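Local structure of ABC transporter (Caldanaerobius, 4G68) at residues W201-A211 with S388-L396; A400-V408 with Y421-I429. The protein is a solute-binding protein of an ABC transporter that probably captures sugars released from xylan and delivers them for uptake. All coordinates share one frame; numbering follows the deposited sequence.

The fold is of the periplasmic-binding-protein type. In interaction 1, the mid-chain helix 201-215 meets the C-terminal segment 388-396, at the turn from strand 388-389 into helix 392-395. Interaction 2 lies wholly in C-terminal helices: helix 398-412, the next in the chain, pairs with helix 418-429, the last one. Interaction 1 closes before interaction 2 opens, and their centres are about 13 Å apart. Interaction 1 is buried, about 9 Å from the centre of the chain, while interaction 2 lies about 20 Å from it. They meet directly: Asp208 OD1 lies 2.7 Å from His404 NE2, probably a hydrogen bond. The C-terminal helices are thus joined in layers to helix 201-215.

Interaction 1. Residues W201-A211 with S388-L396; sequences WPGMWYYDMIA and SVPAWDIYL
Asp208 lies over one face of the Trp392 indole. Its carboxylate stacks on the ring with the planes 21° apart, and OD1 stands 3.3 Å above the indole plane. CB adds a CH-pi contact to the five-membered ring. The same carboxylate accepts the Trp392 backbone N-H: N to Asp208 OD2 is 2.8 Å and nearly straight at 169°, though OD2 is modelled too near another atom, so the length is doubtful. Asp208 OD1 hydrogen-bonds His404 NE2. Trp392 has CG beside its backbone N (chi1 -65°), which lays the indole along helix 201-215. There Tyr207 meets the indole face edge-on, a T-shaped pair, and Ala211 CB lies 3.9 Å from Trp392 CZ2. A water joins Trp392 NE1 to Asp208 O. Ala391 CB sits 3.5 Å from Trp205 NE1, and Met204 SD lies 3.7 Å from Asp393 CB. A second water links Trp205 NE1 to Asp393 OD1. With an alanine at Trp392, the Asp208 carboxylate and His404 imidazole would probably lose a stacking surface and Tyr207 one of its aromatic partners. The contact holds a buried carboxylate between a backbone N-H, an indole face and a histidine, which probably helps keep its charge in an apolar setting.

Interaction 2. Residues A400-V408 with Y421-I429; sequences AAQTHKDLV and YSKQMQQKI
Leu407 is the knob of this helix pair, set into a hole formed by Tyr421, Gln424, Met425 and Lys428. Its CD1 reaches Met425 SD at 3.7 Å, and its CD2 meets Gln424 OE1. Gln424 NE2 hydrogen-bonds Glu420. Leu407 CB lies at the edge of the Tyr421 ring, 3.8 Å from CE1. Val408 runs beside Tyr421, pointing the same way. His404 has CG opposite its backbone N (chi1 -174°), and this carries the imidazole to the Tyr421 hydroxyl. Tyr421 OH lies in the imidazole plane, 3.2 Å from His404 ND1. Met425 is bent at chi2 and chi3, which brings CE to 3.6 Å from His404 ND1. Met425 CG lies over a face of Tyr421, one helical turn earlier. At the other end, Thr403 CG2 rests 3.7 Å from Lys428 CB and also touches Ile429 CG1. Ala400 CB faces Ile429 CG2 at 4.1 Å.

The helix segments run antiparallel, at 164°, with axes 10.0 Å apart. Beyond them, Asp208 OD1 hydrogen-bonds His404 NE2 and Trp392 stacks on the imidazole, so both help fix its orientation from outside the hairpin. Ser422 and Gln426 tie helix 418-429 to Thr236 and Phe230. The chemistry is mainly apolar packing around Leu407, with the His404 ring and the Tyr421 hydroxyl as polar groups within it.

Interaction 1. Residues W201-A211 with S388-L396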
loop_
_atom_site.group_PDB
_atom_site.type_symbol
_atom_site.label_atom_id
_atom_site.label_comp_id
_atom_site.label_asym_id
_atom_site.label_seq_id
_atom_site.Cartn_x
_atom_site.Cartn_y
_atom_site.Cartn_z
ATOM N N TRP C 201 8.222 6.718 0.570
ATOM C CA TRP C 201 7.231 5.800 1.049
ATOM C C TRP C 201 7.635 4.317 0.959
ATOM O O TRP C 201 7.406 3.612 1.885
ATOM C CB TRP C 201 5.801 6.118 0.552
ATOM C CG TRP C 201 5.594 5.784 -0.865
ATOM C CD1 TRP C 201 5.663 6.633 -1.971
ATOM C CD2 TRP C 201 5.359 4.456 -1.403
ATOM N NE1 TRP C 201 5.460 5.937 -3.124
ATOM C CE2 TRP C 201 5.266 4.615 -2.852
ATOM C CE3 TRP C 201 5.146 3.183 -0.835
ATOM C CZ2 TRP C 201 5.048 3.530 -3.697
ATOM C CZ3 TRP C 201 4.925 2.124 -1.683
ATOM C CH2 TRP C 201 4.865 2.292 -3.087
ATOM N N PRO C 202 8.277 3.858 -0.113
ATOM C CA PRO C 202 8.556 2.405 -0.098
ATOM C C PRO C 202 9.459 1.939 1.070
ATOM O O PRO C 202 9.172 0.911 1.665
ATOM C CB PRO C 202 9.201 2.157 -1.456
ATOM C CG PRO C 202 8.800 3.307 -2.298
ATOM C CD PRO C 202 8.765 4.482 -1.356
ATOM N N GLY C 203 10.525 2.686 1.409
ATOM C CA GLY C 203 11.406 2.295 2.525
ATOM C C GLY C 203 10.765 2.451 3.880
ATOM O O GLY C 203 11.194 1.800 4.899
ATOM N N MET C 204 9.793 3.379 3.917
ATOM C CA MET C 204 9.028 3.680 5.094
ATOM C C MET C 204 8.285 2.376 5.521
ATOM O O MET C 204 8.344 2.026 6.640
ATOM C CB MET C 204 8.056 4.820 4.726
ATOM C CG MET C 204 7.545 5.643 5.869
ATOM S SD MET C 204 5.761 6.055 5.711
ATOM C CE MET C 204 5.125 4.369 5.461
ATOM N N TRP C 205 7.553 1.723 4.611
ATOM C CA TRP C 205 7.097 0.282 4.827
ATOM C C TRP C 205 7.987 -0.665 5.677
ATOM O O TRP C 205 7.488 -1.419 6.589
ATOM C CB TRP C 205 6.760 -0.356 3.472
ATOM C CG TRP C 205 5.403 0.088 3.027
ATOM C CD1 TRP C 205 4.987 1.397 2.748
ATOM C CD2 TRP C 205 4.199 -0.735 2.882
ATOM N NE1 TRP C 205 3.627 1.431 2.500
ATOM C CE2 TRP C 205 3.100 0.193 2.564
ATOM C CE3 TRP C 205 3.913 -2.079 3.045
ATOM C CZ2 TRP C 205 1.810 -0.260 2.324
ATOM C CZ3 TRP C 205 2.637 -2.530 2.817
ATOM C CH2 TRP C 205 1.591 -1.644 2.483
ATOM N N TYR C 206 9.291 -0.673 5.363
ATOM C CA TYR C 206 10.257 -1.468 6.082
ATOM C C TYR C 206 10.259 -1.024 7.520
ATOM O O TYR C 206 10.123 -1.881 8.416
ATOM C CB TYR C 206 11.674 -1.296 5.465
ATOM C CG TYR C 206 11.933 -1.954 4.150
ATOM C CD1 TYR C 206 13.020 -2.821 4.022
ATOM C CD2 TYR C 206 11.208 -1.631 2.991
ATOM C CE1 TYR C 206 13.308 -3.422 2.824
ATOM C CE2 TYR C 206 11.517 -2.214 1.759
ATOM C CZ TYR C 206 12.584 -3.097 1.695
ATOM O OH TYR C 206 12.925 -3.754 0.514
ATOM N N TYR C 207 10.384 0.297 7.753
ATOM C CA TYR C 207 10.494 0.789 9.149
ATOM C C TYR C 207 9.203 0.556 9.917
ATOM O O TYR C 207 9.210 0.020 11.015
ATOM C CB TYR C 207 10.828 2.330 9.222
ATOM C CG TYR C 207 10.767 2.744 10.641
ATOM C CD1 TYR C 207 11.887 2.626 11.465
ATOM C CD2 TYR C 207 9.558 3.128 11.218
ATOM C CE1 TYR C 207 11.795 2.932 12.835
ATOM C CE2 TYR C 207 9.443 3.394 12.565
ATOM C CZ TYR C 207 10.571 3.329 13.375
ATOM O OH TYR C 207 10.427 3.656 14.710
ATOM N N ASP C 208 8.075 1.003 9.349
ATOM C CA ASP C 208 6.749 0.652 9.932
ATOM C C ASP C 208 6.582 -0.810 10.334
ATOM O O ASP C 208 6.135 -1.097 11.462
ATOM C CB ASP C 208 5.611 1.028 8.990
ATOM C CG ASP C 208 5.530 2.505 8.729
ATOM O OD1 ASP C 208 6.340 3.226 9.290
ATOM O OD2 ASP C 208 4.668 2.949 7.918
ATOM N N MET C 209 6.927 -1.717 9.405
ATOM C CA MET C 209 6.765 -3.155 9.683
ATOM C C MET C 209 7.592 -3.569 10.877
ATOM O O MET C 209 7.115 -4.328 11.726
ATOM C CB MET C 209 7.167 -4.075 8.517
ATOM C CG MET C 209 7.676 -5.439 9.087
ATOM S SD MET C 209 6.253 -6.403 9.705
ATOM C CE MET C 209 5.175 -6.137 8.283
ATOM N N ILE C 210 8.844 -3.108 10.900
ATOM C CA ILE C 210 9.742 -3.473 11.961
ATOM C C ILE C 210 9.216 -2.911 13.284
ATOM O O ILE C 210 9.131 -3.685 14.255
ATOM C CB ILE C 210 11.231 -3.090 11.684
ATOM C CG1 ILE C 210 11.737 -3.666 10.329
ATOM C CG2 ILE C 210 12.086 -3.518 12.892
ATOM C CD1 ILE C 210 12.964 -2.885 9.739
ATOM N N ALA C 211 8.776 -1.636 13.312
ATOM C CA ALA C 211 8.083 -1.036 14.530
ATOM C C ALA C 211 6.888 -1.888 14.944
ATOM O O ALA C 211 6.634 -2.125 16.136
ATOM C CB ALA C 211 7.675 0.435 14.270
ATOM N N SER C 388 -3.868 -5.384 12.373
ATOM C CA SER C 388 -3.195 -4.748 11.275
ATOM C C SER C 388 -3.420 -3.275 11.448
ATOM O O SER C 388 -4.333 -2.880 12.167
ATOM C CB SER C 388 -3.772 -5.217 9.924
ATOM O OG SER C 388 -5.065 -4.626 9.688
ATOM N N VAL C 389 -2.582 -2.489 10.781
ATOM C CA VAL C 389 -2.627 -1.024 10.853
ATOM C C VAL C 389 -2.074 -0.473 9.540
ATOM O O VAL C 389 -1.128 -1.040 8.985
ATOM C CB VAL C 389 -1.816 -0.511 12.075
ATOM C CG1 VAL C 389 -0.299 -0.689 11.867
ATOM C CG2 VAL C 389 -2.227 0.928 12.429
ATOM N N PRO C 390 -2.694 0.591 8.981
ATOM C CA PRO C 390 -2.169 1.091 7.670
ATOM C C PRO C 390 -0.768 1.677 7.764
ATOM O O PRO C 390 -0.306 2.032 8.863
ATOM C CB PRO C 390 -3.183 2.193 7.275
ATOM C CG PRO C 390 -4.458 1.846 8.040
ATOM C CD PRO C 390 -3.960 1.271 9.359
ATOM N N ALA C 391 -0.107 1.800 6.634
ATOM C CA ALA C 391 1.219 2.452 6.557
ATOM C C ALA C 391 1.104 3.847 7.131
ATOM O O ALA C 391 0.041 4.534 6.989
ATOM C CB ALA C 391 1.636 2.543 5.123
ATOM N N TRP C 392 2.180 4.319 7.768
ATOM C CA TRP C 392 2.050 5.575 8.589
ATOM C C TRP C 392 1.805 6.835 7.778
ATOM O O TRP C 392 1.209 7.821 8.257
ATOM C CB TRP C 392 3.304 5.705 9.453
ATOM C CG TRP C 392 3.475 4.600 10.514
ATOM C CD1 TRP C 392 2.934 3.309 10.537
ATOM C CD2 TRP C 392 4.337 4.681 11.687
ATOM N NE1 TRP C 392 3.348 2.616 11.660
ATOM C CE2 TRP C 392 4.219 3.390 12.386
ATOM C CE3 TRP C 392 5.164 5.688 12.228
ATOM C CZ2 TRP C 392 4.893 3.138 13.575
ATOM C CZ3 TRP C 392 5.858 5.401 13.385
ATOM C CH2 TRP C 392 5.726 4.145 14.046
ATOM N N ASP C 393 2.262 6.856 6.526
ATOM C CA ASP C 393 2.008 7.962 5.637
ATOM C C ASP C 393 0.546 8.044 5.138
ATOM O O ASP C 393 0.118 9.139 4.709
ATOM C CB ASP C 393 2.994 8.069 4.440
ATOM C CG ASP C 393 2.852 6.919 3.377
ATOM O OD1 ASP C 393 2.163 5.909 3.689
ATOM O OD2 ASP C 393 3.507 7.002 2.243
ATOM N N ILE C 394 -0.170 6.906 5.153
ATOM C CA ILE C 394 -1.644 6.873 4.938
ATOM C C ILE C 394 -2.385 7.125 6.232
ATOM O O ILE C 394 -3.560 7.524 6.168
ATOM C CB ILE C 394 -2.155 5.491 4.499
ATOM C CG1 ILE C 394 -1.698 5.142 3.096
ATOM C CG2 ILE C 394 -3.698 5.374 4.621
ATOM C CD1 ILE C 394 -2.095 3.726 2.708
ATOM N N TYR C 395 -1.785 6.778 7.391
ATOM C CA TYR C 395 -2.495 6.891 8.713
ATOM C C TYR C 395 -2.343 8.340 9.260
ATOM O O TYR C 395 -3.304 8.967 9.702
ATOM C CB TYR C 395 -2.016 5.828 9.751
ATOM C CG TYR C 395 -2.865 5.674 11.026
ATOM C CD1 TYR C 395 -3.812 4.636 11.131
ATOM C CD2 TYR C 395 -2.741 6.566 12.105
ATOM C CE1 TYR C 395 -4.613 4.478 12.273
ATOM C CE2 TYR C 395 -3.534 6.437 13.257
ATOM C CZ TYR C 395 -4.447 5.372 13.346
ATOM O OH TYR C 395 -5.230 5.216 14.491
ATOM N N LEU C 396 -1.124 8.863 9.234
ATOM C CA LEU C 396 -0.877 10.256 9.519
ATOM C C LEU C 396 -1.253 11.032 8.282
ATOM O O LEU C 396 -1.434 10.432 7.225
ATOM C CB LEU C 396 0.614 10.437 9.826
ATOM C CG LEU C 396 1.147 9.574 10.971
ATOM C CD1 LEU C 396 2.674 9.573 11.020
ATOM C CD2 LEU C 396 0.597 10.034 12.336
HETATM O O HOH W 1 1.909 3.984 1.819
HETATM O O HOH W 2 3.716 -0.057 12.729
#

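Interaction 2. Residues A400-V408 with Y421-I429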
loop_
_atom_site.group_PDB
_atom_site.type_symbol
_atom_site.label_atom_id
_atom_site.label_comp_id
_atom_site.label_asym_id
_atom_site.label_seq_id
_atom_site.Cartn_x
_atom_site.Cartn_y
_atom_site.Cartn_z
ATOM N N ALA C 400 2.777 15.705 9.321
ATOM C CA ALA C 400 3.212 14.579 10.150
ATOM C C ALA C 400 3.675 13.440 9.258
ATOM O O ALA C 400 4.695 12.786 9.544
ATOM C CB ALA C 400 2.127 14.115 11.108
ATOM N N ALA C 401 2.964 13.211 8.154
ATOM C CA ALA C 401 3.312 12.051 7.332
ATOM C C ALA C 401 4.594 12.304 6.543
ATOM O O ALA C 401 5.389 11.362 6.280
ATOM C CB ALA C 401 2.171 11.719 6.404
ATOM N N GLN C 402 4.796 13.571 6.139
ATOM C CA GLN C 402 6.014 13.887 5.459
ATOM C C GLN C 402 7.198 13.783 6.429
ATOM O O GLN C 402 8.259 13.287 6.046
ATOM C CB GLN C 402 5.947 15.249 4.825
ATOM C CG GLN C 402 7.168 15.500 3.998
ATOM C CD GLN C 402 7.101 14.787 2.674
ATOM O OE1 GLN C 402 6.251 15.114 1.822
ATOM N NE2 GLN C 402 8.018 13.817 2.463
ATOM N N THR C 403 7.000 14.212 7.681
ATOM C CA THR C 403 8.049 14.182 8.721
ATOM C C THR C 403 8.639 12.739 8.851
ATOM O O THR C 403 9.876 12.532 8.730
ATOM C CB THR C 403 7.538 14.767 10.073
ATOM O OG1 THR C 403 7.306 16.199 9.972
ATOM C CG2 THR C 403 8.523 14.490 11.223
ATOM N N HIS C 404 7.746 11.770 9.090
ATOM C CA HIS C 404 8.086 10.347 9.133
ATOM C C HIS C 404 8.860 9.929 7.909
ATOM O O HIS C 404 9.958 9.415 8.026
ATOM C CB HIS C 404 6.819 9.485 9.318
ATOM C CG HIS C 404 7.108 8.004 9.528
ATOM N ND1 HIS C 404 8.133 7.567 10.282
ATOM C CD2 HIS C 404 6.498 6.885 9.011
ATOM C CE1 HIS C 404 8.172 6.245 10.256
ATOM N NE2 HIS C 404 7.160 5.814 9.490
ATOM N N LYS C 405 8.301 10.172 6.721
ATOM C CA LYS C 405 8.979 9.815 5.477
ATOM C C LYS C 405 10.364 10.399 5.371
ATOM O O LYS C 405 11.281 9.705 4.895
ATOM C CB LYS C 405 8.162 10.234 4.252
ATOM C CG LYS C 405 6.923 9.395 4.029
ATOM C CD LYS C 405 6.003 10.000 2.993
ATOM C CE LYS C 405 6.641 10.206 1.642
ATOM N NZ LYS C 405 5.695 11.017 0.857
ATOM N N ASP C 406 10.550 11.661 5.791
ATOM C CA ASP C 406 11.883 12.305 5.583
ATOM C C ASP C 406 12.947 11.757 6.508
ATOM O O ASP C 406 14.108 11.476 6.058
ATOM C CB ASP C 406 11.852 13.835 5.723
ATOM C CG ASP C 406 10.989 14.499 4.678
ATOM O OD1 ASP C 406 10.873 13.948 3.557
ATOM O OD2 ASP C 406 10.394 15.567 4.984
ATOM N N LEU C 407 12.530 11.549 7.760
ATOM C CA LEU C 407 13.363 11.008 8.803
ATOM C C LEU C 407 13.668 9.523 8.638
ATOM O O LEU C 407 14.706 9.053 9.039
ATOM C CB LEU C 407 12.655 11.211 10.167
ATOM C CG LEU C 407 12.533 12.631 10.784
ATOM C CD1 LEU C 407 11.775 12.603 12.111
ATOM C CD2 LEU C 407 13.880 13.346 10.920
ATOM N N VAL C 408 12.706 8.745 8.175
ATOM C CA VAL C 408 13.062 7.356 7.877
ATOM C C VAL C 408 14.106 7.452 6.775
ATOM O O VAL C 408 15.067 6.678 6.785
ATOM C CB VAL C 408 11.855 6.432 7.515
ATOM C CG1 VAL C 408 12.340 5.114 6.872
ATOM C CG2 VAL C 408 11.031 6.098 8.756
ATOM N N TYR C 421 16.618 9.864 15.766
ATOM C CA TYR C 421 15.432 9.589 14.994
ATOM C C TYR C 421 14.194 9.704 15.849
ATOM O O TYR C 421 13.296 10.397 15.481
ATOM C CB TYR C 421 15.478 8.206 14.376
ATOM C CG TYR C 421 14.138 7.802 13.834
ATOM C CD1 TYR C 421 13.663 8.331 12.636
ATOM C CD2 TYR C 421 13.331 6.906 14.541
ATOM C CE1 TYR C 421 12.424 7.963 12.135
ATOM C CE2 TYR C 421 12.091 6.537 14.046
ATOM C CZ TYR C 421 11.651 7.075 12.857
ATOM O OH TYR C 421 10.422 6.702 12.419
ATOM N N SER C 422 14.180 9.004 16.988
ATOM C CA SER C 422 13.005 8.895 17.824
ATOM C C SER C 422 12.697 10.209 18.523
ATOM O O SER C 422 11.519 10.538 18.667
ATOM C CB SER C 422 13.116 7.756 18.829
ATOM O OG SER C 422 13.275 6.504 18.182
ATOM N N LYS C 423 13.754 10.936 18.934
ATOM C CA LYS C 423 13.649 12.290 19.527
ATOM C C LYS C 423 12.970 13.273 18.591
ATOM O O LYS C 423 12.056 14.004 19.011
ATOM C CB LYS C 423 15.031 12.855 19.881
ATOM C CG LYS C 423 15.675 12.254 21.123
ATOM C CD LYS C 423 15.387 13.074 22.383
ATOM C CE LYS C 423 16.433 12.803 23.451
ATOM N NZ LYS C 423 16.120 11.568 24.221
ATOM N N GLN C 424 13.444 13.296 17.340
ATOM C CA GLN C 424 12.907 14.151 16.305
ATOM C C GLN C 424 11.494 13.747 15.845
ATOM O O GLN C 424 10.742 14.603 15.380
ATOM C CB GLN C 424 13.867 14.258 15.124
ATOM C CG GLN C 424 15.128 15.046 15.451
ATOM C CD GLN C 424 16.033 15.260 14.260
ATOM O OE1 GLN C 424 15.584 15.667 13.181
ATOM N NE2 GLN C 424 17.315 15.009 14.449
ATOM N N MET C 425 11.128 12.469 15.970
ATOM C CA MET C 425 9.756 12.029 15.586
ATOM C C MET C 425 8.790 12.626 16.597
ATOM O O MET C 425 7.775 13.234 16.226
ATOM C CB MET C 425 9.628 10.499 15.510
ATOM C CG MET C 425 10.114 9.873 14.199
ATOM S SD MET C 425 9.037 10.185 12.774
ATOM C CE MET C 425 7.627 9.283 13.404
ATOM N N GLN C 426 9.152 12.530 17.873
ATOM C CA GLN C 426 8.305 13.040 18.944
ATOM C C GLN C 426 8.199 14.580 18.981
ATOM O O GLN C 426 7.088 15.114 19.151
ATOM C CB GLN C 426 8.733 12.469 20.282
ATOM C CG GLN C 426 7.982 13.025 21.476
ATOM C CD GLN C 426 6.556 12.520 21.592
ATOM O OE1 GLN C 426 6.102 11.593 20.859
ATOM N NE2 GLN C 426 5.835 13.081 22.557
ATOM N N GLN C 427 9.324 15.276 18.796
ATOM C CA GLN C 427 9.335 16.740 18.765
ATOM C C GLN C 427 8.595 17.345 17.557
ATOM O O GLN C 427 7.844 18.329 17.702
ATOM C CB GLN C 427 10.773 17.284 18.839
ATOM C CG GLN C 427 10.897 18.771 18.481
ATOM C CD GLN C 427 10.494 19.722 19.606
ATOM O OE1 GLN C 427 9.754 19.366 20.534
ATOM N NE2 GLN C 427 10.996 20.941 19.520
ATOM N N LYS C 428 8.805 16.767 16.376
ATOM C CA LYS C 428 8.276 17.353 15.144
ATOM C C LYS C 428 6.803 17.026 14.884
ATOM O O LYS C 428 6.076 17.814 14.257
ATOM C CB LYS C 428 9.130 16.960 13.949
ATOM C CG LYS C 428 10.439 17.704 13.845
ATOM C CD LYS C 428 11.392 16.862 13.018
ATOM C CE LYS C 428 12.723 17.550 12.800
ATOM N NZ LYS C 428 12.431 18.429 11.665
ATOM N N ILE C 429 6.363 15.865 15.375
ATOM C CA ILE C 429 4.952 15.425 15.269
ATOM C C ILE C 429 4.090 15.780 16.499
ATOM O O ILE C 429 2.932 16.224 16.369
ATOM C CB ILE C 429 4.860 13.896 14.978
ATOM C CG1 ILE C 429 5.541 13.594 13.647
ATOM C CG2 ILE C 429 3.404 13.398 14.957
ATOM C CD1 ILE C 429 5.848 12.118 13.405
#